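Local coordinates for terminal oxygenase component of carbazole (Janthinobacterium sp., PDB 7BUG), which catalyses the angular dioxygenation of carbazole at carbons 1 and 9a, using a Rieske [2Fe-2S] cluster and a mononuclear iron, at residues A146-P151 / V222-Y228; D279-W285 / Y296-K302; A129-F134 / F153-M158. All coordinates share one frame; numbering follows the deposited sequence.

Interaction 1 (A146-P151 / V222-Y228). With MXE (2-methoxyethanol), chain N.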
# COMPACT_ATOMS: atom_id res chain seq x y z
N ALA A 146 23.14 2.81 32.63
CA ALA A 146 22.38 2.19 33.74
C ALA A 146 20.97 2.77 33.89
O ALA A 146 20.11 2.04 34.36
CB ALA A 146 23.12 2.35 35.05
N ARG A 147 20.73 4.06 33.61
CA ARG A 147 19.40 4.68 33.76
C ARG A 147 18.35 3.89 32.95
O ARG A 147 17.19 3.82 33.40
CB ARG A 147 19.38 6.12 33.30
CG ARG A 147 18.14 6.86 33.76
CD ARG A 147 17.83 8.07 32.98
NE ARG A 147 17.59 7.78 31.55
CZ ARG A 147 17.50 8.71 30.62
NH1 ARG A 147 17.50 10.00 30.96
NH2 ARG A 147 17.34 8.40 29.34
N ASP A 148 18.77 3.37 31.78
CA ASP A 148 17.85 2.82 30.76
C ASP A 148 18.06 1.32 30.66
O ASP A 148 17.68 0.74 29.63
CB ASP A 148 18.05 3.50 29.41
CG ASP A 148 17.53 4.93 29.36
OD1 ASP A 148 16.70 5.28 30.20
OD2 ASP A 148 18.04 5.70 28.50
N THR A 149 18.54 0.68 31.72
CA THR A 149 18.76 -0.78 31.74
C THR A 149 18.19 -1.29 33.03
O THR A 149 18.14 -0.56 34.03
CB THR A 149 20.23 -1.20 31.58
OG1 THR A 149 21.01 -0.58 32.60
CG2 THR A 149 20.82 -0.80 30.25
N PRO A 150 17.65 -2.51 33.06
CA PRO A 150 17.05 -3.00 34.29
C PRO A 150 18.13 -3.24 35.31
O PRO A 150 19.29 -3.48 34.96
CB PRO A 150 16.44 -4.36 33.87
CG PRO A 150 16.28 -4.21 32.40
CD PRO A 150 17.48 -3.42 31.91
N PRO A 151 17.76 -3.30 36.60
CA PRO A 151 18.75 -3.66 37.62
C PRO A 151 19.40 -5.03 37.31
O PRO A 151 18.72 -5.93 36.81
CB PRO A 151 17.92 -3.74 38.91
CG PRO A 151 16.64 -3.00 38.64
CD PRO A 151 16.42 -3.10 37.14
N VAL A 222 20.06 5.91 40.16
CA VAL A 222 20.69 6.19 38.84
C VAL A 222 19.60 6.68 37.88
O VAL A 222 19.93 6.91 36.72
CB VAL A 222 21.49 4.98 38.29
CG1 VAL A 222 22.34 4.35 39.40
CG2 VAL A 222 20.63 3.91 37.64
N GLY A 223 18.36 6.90 38.37
CA GLY A 223 17.29 7.53 37.59
C GLY A 223 16.44 6.51 36.84
O GLY A 223 15.56 6.95 36.04
N ARG A 224 16.63 5.23 37.11
CA ARG A 224 15.82 4.16 36.45
C ARG A 224 14.34 4.35 36.79
O ARG A 224 14.01 4.81 37.92
CB ARG A 224 16.12 2.75 36.94
CG ARG A 224 17.47 2.18 36.57
CD ARG A 224 17.43 0.72 36.98
NE ARG A 224 18.73 0.32 36.59
CZ ARG A 224 19.75 0.16 37.40
NH1 ARG A 224 20.91 -0.22 36.91
NH2 ARG A 224 19.62 0.36 38.71
N LYS A 225 13.45 4.04 35.86
CA LYS A 225 12.00 4.21 36.10
C LYS A 225 11.33 2.90 35.68
O LYS A 225 11.50 2.51 34.52
CB LYS A 225 11.43 5.40 35.34
CG LYS A 225 12.10 6.75 35.63
CD LYS A 225 11.68 7.32 36.97
CE LYS A 225 12.21 8.71 37.17
NZ LYS A 225 13.56 8.63 37.72
N GLY A 226 10.63 2.25 36.60
CA GLY A 226 9.96 1.00 36.22
C GLY A 226 8.81 0.62 37.12
O GLY A 226 8.43 1.38 38.04
N VAL A 227 8.23 -0.52 36.83
CA VAL A 227 7.06 -1.08 37.57
C VAL A 227 7.32 -2.56 37.79
O VAL A 227 7.63 -3.26 36.84
CB VAL A 227 5.72 -0.86 36.83
CG1 VAL A 227 4.54 -1.29 37.70
CG2 VAL A 227 5.54 0.57 36.41
N TYR A 228 7.15 -3.02 39.03
CA TYR A 228 7.11 -4.47 39.34
C TYR A 228 5.65 -4.91 39.35
O TYR A 228 4.80 -4.18 39.87
CB TYR A 228 7.75 -4.78 40.70
CG TYR A 228 9.25 -4.68 40.72
CD1 TYR A 228 9.90 -3.46 40.83
CD2 TYR A 228 10.03 -5.81 40.52
CE1 TYR A 228 11.29 -3.38 40.83
CE2 TYR A 228 11.41 -5.75 40.50
CZ TYR A 228 12.05 -4.52 40.63
OH TYR A 228 13.41 -4.49 40.57
O1 MXE N . 25.87 3.18 33.42
C1 MXE N . 27.23 3.41 33.09
C2 MXE N . 27.49 4.75 32.43
O2 MXE N . 27.62 4.53 31.03
C3 MXE N . 26.99 5.29 30.06
O HOH W 1 14.50 3.42 33.22
O HOH W 2 21.59 -2.12 34.80
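R224 reaches from the residues leading into strand 226-229 to the loop before strand 158-167, within the catalytic domain, and its side chain lies along the loop's carbonyls, bonding that of T149. At the root, CB of R224 lies 3.8 Å from R147 O, which also receives a CA-H...O contact from R224. CG comes against A146 O, and CD lies 4.0 Å from CD of P151. The chain is extended from CG to NE, which delivers NE to T149 O in a 2.8 Å hydrogen bond lying near the guanidinium plane. Farther out, NH1 donates to a water, 2.9 Å away, that also binds T149 OG1 and P150 O, while NH2 forms a salt bridge with D220. V222 CG2 covers one face of the guanidinium and P151 CA the opposite one, so the flat group is held between apolar atoms. A methionine in place of R224 would probably leave T149 O without its donor and D220 OD2 without its charged partner. Nearby, R147 grips D148 side-on, and A146 N binds the 2-methoxyethanol oxygen O1 at 2.9 Å. The crossing bonds are thus the one to T149 O and those through water, while charge pairs fix each arginine from its own side.

Interaction 2 (D279-W285 / Y296-K302)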
# COMPACT_ATOMS: atom_id res chain seq x y z
N ASP A 279 18.47 -20.30 37.82
CA ASP A 279 19.86 -19.81 37.93
C ASP A 279 20.10 -18.65 36.94
O ASP A 279 21.25 -18.11 36.87
CB ASP A 279 20.83 -20.97 37.70
CG ASP A 279 20.76 -21.55 36.29
OD1 ASP A 279 19.66 -21.60 35.74
OD2 ASP A 279 21.83 -21.92 35.74
N MET A 280 19.07 -18.24 36.20
CA MET A 280 19.31 -17.20 35.17
C MET A 280 18.15 -16.20 35.14
O MET A 280 17.14 -16.41 35.81
CB MET A 280 19.60 -17.85 33.82
CG MET A 280 18.50 -18.58 33.18
SD MET A 280 19.16 -19.81 31.94
CE MET A 280 20.40 -18.93 31.05
N MET A 281 18.32 -15.11 34.40
CA MET A 281 17.22 -14.14 34.27
C MET A 281 17.09 -13.68 32.82
O MET A 281 18.00 -13.89 32.04
CB MET A 281 17.39 -12.94 35.20
CG MET A 281 18.71 -12.29 35.17
SD MET A 281 18.89 -11.17 36.64
CE MET A 281 19.39 -12.32 37.92
N GLN A 282 15.91 -13.20 32.48
CA GLN A 282 15.66 -12.76 31.10
C GLN A 282 15.49 -11.24 31.07
O GLN A 282 14.72 -10.72 31.86
CB GLN A 282 14.48 -13.53 30.53
CG GLN A 282 14.16 -13.18 29.10
CD GLN A 282 13.42 -14.24 28.31
OE1 GLN A 282 13.42 -15.42 28.70
NE2 GLN A 282 12.77 -13.86 27.21
N PHE A 283 16.20 -10.59 30.17
CA PHE A 283 15.99 -9.14 29.92
C PHE A 283 15.66 -8.99 28.45
O PHE A 283 16.43 -9.44 27.59
CB PHE A 283 17.24 -8.33 30.27
CG PHE A 283 17.96 -8.61 31.57
CD1 PHE A 283 18.98 -9.56 31.62
CD2 PHE A 283 17.67 -7.90 32.72
CE1 PHE A 283 19.70 -9.77 32.80
CE2 PHE A 283 18.41 -8.10 33.88
CZ PHE A 283 19.44 -9.01 33.91
N GLU A 284 14.52 -8.38 28.12
CA GLU A 284 14.16 -8.26 26.71
C GLU A 284 13.64 -6.84 26.45
O GLU A 284 12.80 -6.30 27.18
CB GLU A 284 13.21 -9.38 26.26
CG GLU A 284 11.92 -9.40 26.98
CD GLU A 284 10.97 -10.49 26.44
OE1 GLU A 284 11.52 -11.55 26.05
OE2 GLU A 284 9.78 -10.24 26.31
N TRP A 285 14.14 -6.28 25.35
CA TRP A 285 13.74 -4.95 24.88
C TRP A 285 12.77 -5.10 23.70
O TRP A 285 12.95 -6.05 22.89
CB TRP A 285 14.95 -4.15 24.42
CG TRP A 285 15.82 -3.56 25.49
CD1 TRP A 285 15.85 -2.23 25.77
CD2 TRP A 285 16.81 -4.18 26.35
NE1 TRP A 285 16.80 -1.96 26.72
CE2 TRP A 285 17.39 -3.13 27.10
CE3 TRP A 285 17.26 -5.49 26.54
CZ2 TRP A 285 18.40 -3.37 28.03
CZ3 TRP A 285 18.28 -5.70 27.45
CH2 TRP A 285 18.82 -4.65 28.19
N TYR A 296 12.91 -7.09 18.62
CA TYR A 296 12.68 -7.91 19.82
C TYR A 296 14.05 -8.40 20.24
O TYR A 296 14.63 -9.37 19.64
CB TYR A 296 11.66 -9.01 19.50
CG TYR A 296 11.41 -9.94 20.65
CD1 TYR A 296 11.34 -9.51 21.96
CD2 TYR A 296 11.12 -11.28 20.41
CE1 TYR A 296 11.07 -10.37 23.01
CE2 TYR A 296 10.79 -12.14 21.44
CZ TYR A 296 10.80 -11.72 22.76
OH TYR A 296 10.55 -12.56 23.84
N PHE A 297 14.64 -7.66 21.16
CA PHE A 297 16.05 -7.81 21.52
C PHE A 297 16.10 -8.59 22.83
O PHE A 297 15.80 -8.05 23.90
CB PHE A 297 16.74 -6.44 21.58
CG PHE A 297 18.24 -6.50 21.73
CD1 PHE A 297 18.86 -6.64 22.95
CD2 PHE A 297 19.03 -6.31 20.63
CE1 PHE A 297 20.24 -6.67 23.04
CE2 PHE A 297 20.43 -6.34 20.70
CZ PHE A 297 21.02 -6.50 21.92
N GLN A 298 16.32 -9.90 22.71
CA GLN A 298 16.11 -10.84 23.83
C GLN A 298 17.49 -11.18 24.42
O GLN A 298 18.43 -11.45 23.59
CB GLN A 298 15.54 -12.16 23.31
CG GLN A 298 14.09 -12.17 22.90
CD GLN A 298 13.80 -13.51 22.25
OE1 GLN A 298 14.44 -13.89 21.28
NE2 GLN A 298 12.88 -14.26 22.85
N THR A 299 17.64 -11.14 25.74
CA THR A 299 18.89 -11.55 26.41
C THR A 299 18.57 -12.43 27.61
O THR A 299 17.51 -12.29 28.20
CB THR A 299 19.76 -10.37 26.89
OG1 THR A 299 19.13 -9.75 28.00
CG2 THR A 299 20.01 -9.35 25.79
N LEU A 300 19.46 -13.40 27.87
CA LEU A 300 19.45 -14.17 29.13
C LEU A 300 20.77 -13.87 29.83
O LEU A 300 21.84 -13.86 29.17
CB LEU A 300 19.34 -15.67 28.85
CG LEU A 300 18.07 -16.11 28.12
CD1 LEU A 300 18.11 -17.62 27.89
CD2 LEU A 300 16.85 -15.74 28.92
N GLY A 301 20.66 -13.62 31.11
CA GLY A 301 21.82 -13.34 31.95
C GLY A 301 22.04 -14.43 32.97
O GLY A 301 21.05 -14.87 33.58
N LYS A 302 23.31 -14.77 33.21
CA LYS A 302 23.66 -15.68 34.32
C LYS A 302 24.96 -15.19 34.92
O LYS A 302 25.91 -14.95 34.18
CB LYS A 302 23.86 -17.09 33.77
CG LYS A 302 24.13 -18.14 34.83
CD LYS A 302 24.25 -19.52 34.22
CE LYS A 302 24.22 -20.63 35.23
NZ LYS A 302 24.95 -20.23 36.45
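Y296 and E284 meet at right angles across this antiparallel pair: the carboxylate plane stands 88° from the phenol ring and approaches it at its edge. The OH of Y296 donates to OE1 of E284 at 2.6 Å, on the syn side of the carboxylate, whose OE2 is bonded to Y286 OH. From the opposite face of that plane, NE2 of Q282 gives OE1 a second hydrogen bond of 2.9 Å, so two donors from different strands grip one oxygen. CG of Q298 lies over a face of the Y296 ring, offset toward its rim, while the amide NE2 of Q298 bonds to L326 O. On the face of the sheet that carries Q282, E284 and Q298, CD2 of L300 lies across the side chain of Q282, 3.5 Å from OE1.

The other face carries W285, F297, F283 and T299. W285 and F297 lie side by side and point the same way, CB to CB 4.1 Å. OG1 of T299, set between its backbone N and carbonyl carbon (chi1 72°), turns back to F283 O and bonds it at 2.7 Å; the same carbonyl accepts T299 N. The hydroxyl also sits at the edge of the F283 ring, as does CA of G301, 4.2 Å from CE1 of F283.

Paired backbone bonds at M281-G301, F283-T299 and W285-F297 set the register of this hairpin within the catalytic domain's sheet. Its two faces differ in chemistry. The aromatic face packs against F153. The polar one lies near the active site: the side chain of E284 is about 6 Å from the iron(II) ion, and that of Y296 about 5 Å from that of the iron ligand D333, so the shared carboxylate oxygen probably helps to order this region.

Interaction 3 (A129-F134 / F153-M158)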
# COMPACT_ATOMS: atom_id res chain seq x y z
N ALA A 129 27.98 -2.61 25.90
CA ALA A 129 27.99 -3.17 27.25
C ALA A 129 27.43 -4.57 27.18
O ALA A 129 26.41 -4.76 26.50
CB ALA A 129 27.18 -2.32 28.16
N LYS A 130 28.10 -5.53 27.77
CA LYS A 130 27.63 -6.94 27.83
C LYS A 130 27.44 -7.52 26.42
O LYS A 130 26.51 -8.31 26.23
CB LYS A 130 26.35 -7.02 28.67
CG LYS A 130 26.49 -6.53 30.09
CD LYS A 130 27.66 -7.21 30.78
CE LYS A 130 27.51 -7.33 32.28
NZ LYS A 130 28.71 -7.97 32.88
N GLY A 131 28.29 -7.13 25.47
CA GLY A 131 28.23 -7.60 24.08
C GLY A 131 27.00 -7.09 23.35
O GLY A 131 26.73 -7.61 22.29
N CYS A 132 26.36 -6.02 23.86
CA CYS A 132 25.18 -5.39 23.20
C CYS A 132 25.54 -3.97 22.79
O CYS A 132 26.21 -3.23 23.57
CB CYS A 132 23.97 -5.36 24.11
SG CYS A 132 23.52 -7.01 24.73
N VAL A 133 25.05 -3.55 21.62
CA VAL A 133 25.32 -2.19 21.11
C VAL A 133 24.11 -1.32 21.42
O VAL A 133 23.03 -1.60 20.88
CB VAL A 133 25.59 -2.22 19.59
CG1 VAL A 133 25.74 -0.82 19.00
CG2 VAL A 133 26.78 -3.09 19.27
N PHE A 134 24.35 -0.25 22.20
CA PHE A 134 23.28 0.70 22.58
C PHE A 134 23.52 2.04 21.89
O PHE A 134 24.68 2.55 21.92
CB PHE A 134 23.30 0.90 24.09
CG PHE A 134 22.84 -0.25 24.91
CD1 PHE A 134 23.68 -1.28 25.31
CD2 PHE A 134 21.51 -0.33 25.27
CE1 PHE A 134 23.19 -2.36 26.04
CE2 PHE A 134 21.05 -1.37 26.07
CZ PHE A 134 21.91 -2.37 26.47
N PHE A 153 21.49 -5.93 35.05
CA PHE A 153 21.94 -6.17 33.67
C PHE A 153 23.42 -5.85 33.53
O PHE A 153 24.14 -6.61 32.85
CB PHE A 153 21.12 -5.36 32.68
CG PHE A 153 21.52 -5.58 31.25
CD1 PHE A 153 21.12 -6.72 30.59
CD2 PHE A 153 22.34 -4.68 30.57
CE1 PHE A 153 21.49 -6.95 29.27
CE2 PHE A 153 22.74 -4.92 29.27
CZ PHE A 153 22.26 -6.04 28.61
N LEU A 154 23.88 -4.78 34.18
CA LEU A 154 25.30 -4.33 34.07
C LEU A 154 26.18 -4.88 35.22
O LEU A 154 27.34 -4.44 35.32
CB LEU A 154 25.33 -2.81 34.02
CG LEU A 154 24.65 -2.18 32.81
CD1 LEU A 154 24.62 -0.66 32.94
CD2 LEU A 154 25.31 -2.59 31.51
N ASP A 155 25.70 -5.79 36.06
CA ASP A 155 26.56 -6.39 37.12
C ASP A 155 27.86 -6.89 36.48
O ASP A 155 27.77 -7.55 35.46
CB ASP A 155 25.83 -7.49 37.90
CG ASP A 155 24.81 -6.92 38.86
OD1 ASP A 155 24.72 -5.68 38.95
OD2 ASP A 155 24.07 -7.73 39.48
N ASP A 156 29.01 -6.69 37.14
CA ASP A 156 30.32 -7.15 36.63
C ASP A 156 30.23 -8.62 36.19
O ASP A 156 30.84 -8.96 35.16
CB ASP A 156 31.42 -6.96 37.69
CG ASP A 156 32.81 -7.39 37.22
OD1 ASP A 156 33.21 -6.93 36.12
OD2 ASP A 156 33.46 -8.22 37.93
N ASP A 157 29.61 -9.48 36.98
CA ASP A 157 29.70 -10.96 36.77
C ASP A 157 28.54 -11.48 35.90
O ASP A 157 28.56 -12.64 35.53
CB ASP A 157 29.79 -11.72 38.11
CG ASP A 157 28.54 -11.70 38.97
OD1 ASP A 157 27.70 -10.76 38.79
OD2 ASP A 157 28.40 -12.65 39.81
N MET A 158 27.62 -10.61 35.51
CA MET A 158 26.45 -11.04 34.70
C MET A 158 26.88 -11.27 33.24
O MET A 158 27.42 -10.34 32.60
CB MET A 158 25.35 -9.99 34.78
CG MET A 158 24.07 -10.44 34.08
SD MET A 158 23.19 -11.72 34.98
CE MET A 158 22.70 -10.90 36.49
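A type I' beta turn, A129 to C132, joins strands 123-129 and 132-137 of the antiparallel sheet that also includes strands 28-32 and 61-66, and its K130 reaches across to a second turn, the type I turn D155 to M158. In the conformer of K130 described here the ammonium finds two carbonyls: NZ donates to M158 O at 2.7 Å, in the carbonyl plane and on a lone pair, and to D155 O at 2.8 Å. D155 O also takes the turn's own bond from M158 N, which comes from the opposite face of the carbonyl plane, so the lysine probably reinforces a turn already closed. A bend at chi2 (-52°) carries the aliphatic part past F153, its CG 3.6 Å from F153 O, a carbonyl buried here with no polar partner. The F153 ring extends toward the hairpin: CE2 lies 3.9 Å from CZ of F134, at the edge of that ring, and CZ lies 4.2 Å from SG of C132. CB of A129 packs on CD2 of L154. F153 also touches I160 of strand 158-167 and meets F283 and W285 edge-to-face, while W29 and P31 of strand 28-32 touch F134, which places the contact between the two sheets.

Overall arrangement
Taken together, interactions 1 and 3 hold the loop 146-158, and the hairpin of interaction 2 packs against it. Interaction 1 fixes the start of the loop and interaction 3 its end; their centres lie 14 Å apart, and L154 joins them, its CD1 3.6 Å from T149 OG1. In interaction 2, F283 CE2 lies 3.7 Å from P151 O, and W285 CH2 approaches F153 CE1 to 3.7 Å. Interactions 2 and 3 are the nearest pair, centres 11 Å apart, with SD of M158 against G301 and K302. Only interaction 2 comes close to the mononuclear iron, whereas 2-methoxyethanol is bonded to A146 of interaction 1 and lies about 4 Å from the L154 side chain of interaction 3.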